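Local coordinates for molybdopterin-guanine dinucleotide biosynthesis protein B (mobB) (Archaeoglobus fulgidus, PDB 2F1R) that probably binds GTP and takes part in making the molybdopterin-guanine dinucleotide cofactor, at residues D62-I65 and K70-F73. Sequence-based numbering, arbitrary orientation.
Sequences DVVI and KLAF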
loop_
_atom_site.group_PDB
_atom_site.type_symbol
_atom_site.label_atom_id
_atom_site.label_comp_id
_atom_site.label_asym_id
_atom_site.label_seq_id
_atom_site.Cartn_x
_atom_site.Cartn_y
_atom_site.Cartn_z
ATOM N N ASP A 62 -1.605 9.799 -5.736
ATOM C CA ASP A 62 -1.400 8.575 -4.959
ATOM C C ASP A 62 -0.946 7.485 -5.926
ATOM O O ASP A 62 -1.245 7.546 -7.129
ATOM C CB ASP A 62 -2.680 8.210 -4.237
ATOM C CG ASP A 62 -3.023 9.239 -3.142
ATOM O OD1 ASP A 62 -2.067 9.921 -2.613
ATOM O OD2 ASP A 62 -4.232 9.323 -2.778
ATOM N N VAL A 63 -0.163 6.525 -5.427
ATOM C CA VAL A 63 0.550 5.625 -6.316
ATOM C C VAL A 63 0.292 4.133 -5.978
ATOM O O VAL A 63 0.335 3.747 -4.812
ATOM C CB VAL A 63 2.067 5.930 -6.245
ATOM C CG1 VAL A 63 2.884 4.924 -7.079
ATOM C CG2 VAL A 63 2.331 7.368 -6.775
ATOM N N VAL A 64 -0.019 3.338 -6.999
ATOM C CA VAL A 64 -0.056 1.864 -6.849
ATOM C C VAL A 64 1.056 1.266 -7.682
ATOM O O VAL A 64 1.141 1.535 -8.877
ATOM C CB VAL A 64 -1.427 1.214 -7.235
ATOM C CG1 VAL A 64 -1.354 -0.298 -7.182
ATOM C CG2 VAL A 64 -2.535 1.642 -6.318
ATOM N N ILE A 65 1.932 0.504 -7.043
ATOM C CA ILE A 65 2.961 -0.234 -7.751
ATOM C C ILE A 65 2.518 -1.677 -7.781
ATOM O O ILE A 65 2.375 -2.314 -6.737
ATOM C CB ILE A 65 4.337 -0.084 -7.097
ATOM C CG1 ILE A 65 4.622 1.393 -6.877
ATOM C CG2 ILE A 65 5.429 -0.602 -8.024
ATOM C CD1 ILE A 65 5.975 1.698 -6.217
ATOM N N LYS A 70 2.926 -8.904 -5.794
ATOM C CA LYS A 70 3.093 -7.922 -4.738
ATOM C C LYS A 70 2.507 -6.597 -5.202
ATOM O O LYS A 70 2.697 -6.203 -6.345
ATOM C CB LYS A 70 4.588 -7.772 -4.435
ATOM C CG LYS A 70 4.917 -6.892 -3.235
ATOM C CD LYS A 70 6.277 -6.255 -3.386
ATOM C CE LYS A 70 7.373 -7.115 -2.846
ATOM N NZ LYS A 70 8.720 -6.579 -3.236
ATOM N N LEU A 71 1.830 -5.907 -4.331
ATOM C CA LEU A 71 1.264 -4.585 -4.611
ATOM C C LEU A 71 1.554 -3.612 -3.471
ATOM O O LEU A 71 1.473 -4.013 -2.281
ATOM C CB LEU A 71 -0.246 -4.702 -4.840
ATOM C CG LEU A 71 -0.934 -3.495 -5.479
ATOM C CD1 LEU A 71 -1.990 -3.947 -6.476
ATOM C CD2 LEU A 71 -1.552 -2.603 -4.413
ATOM N N ALA A 72 1.942 -2.399 -3.790
ATOM C CA ALA A 72 2.233 -1.349 -2.813
ATOM C C ALA A 72 1.319 -0.209 -3.163
ATOM O O ALA A 72 1.241 0.158 -4.338
ATOM C CB ALA A 72 3.709 -0.909 -2.890
ATOM N N PHE A 73 0.572 0.272 -2.178
ATOM C CA PHE A 73 -0.294 1.470 -2.290
ATOM C C PHE A 73 0.292 2.549 -1.363
ATOM O O PHE A 73 0.435 2.345 -0.148
ATOM C CB PHE A 73 -1.770 1.122 -1.945
ATOM C CG PHE A 73 -2.789 2.273 -2.179
ATOM C CD1 PHE A 73 -2.588 3.276 -3.163
ATOM C CD2 PHE A 73 -3.998 2.303 -1.455
ATOM C CE1 PHE A 73 -3.549 4.310 -3.378
ATOM C CE2 PHE A 73 -4.982 3.309 -1.681
ATOM C CZ PHE A 73 -4.736 4.326 -2.648
#
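Val64 and Phe73 face each other as a non-hydrogen-bonded pair in an antiparallel beta hairpin formed by strands 62-66 and 70-76, which stands apart from the parallel sheet of the chain. One step along, Ile65 and Ala72 form the hydrogen-bonded pair: Ile65 N donates to Ala72 O at 2.8 Å. Ala72 N returns the bond to Ile65 O at 3.0 Å. The small methyl of Ala72 suits its place beside the branched Ile65, whose CB lies 4.3 Å from Ala72 CB.

The side chain of Val64 can be followed branch by branch. CB rises from the strand beside Ala72 O, and the torsion that sets CG1 anti to the backbone N (chi1 175°) sends the two methyls to different neighbours. Val64 CG1 touches Leu71 CD2 at 3.6 Å, with Leu71 CG equally near; Val64 CG2 meets Phe73 CD1 obliquely, also at 3.6 Å. The beta-branched valine thus lets one CB hold methyls against two different partners, Leu71 and Phe73, while the longer Leu71 reaches diagonally to it.

The ring of Phe73 extends back along the partner strand, passing Val64 CG2 until Phe73 CE1 comes to 4.1 Å from Asp62 CB. With the ring of Phe73 cut back to an alanine, Val64 CG2 and Asp62 CB are likely to lose their neighbour, and a gap would probably open beside Tyr96 of the second subunit. Asp62 OD1 forms a salt bridge with Arg76 at the far end of strand 70-76, and OD2 reaches beyond the hairpin to hydrogen-bond that same Tyr96. The sheet continues into the second subunit through a parallel ladder, so the hairpin is part of the dimer interface. At the ring edge, Val63 O lies in plane, 3.4 Å from Phe73 CD1.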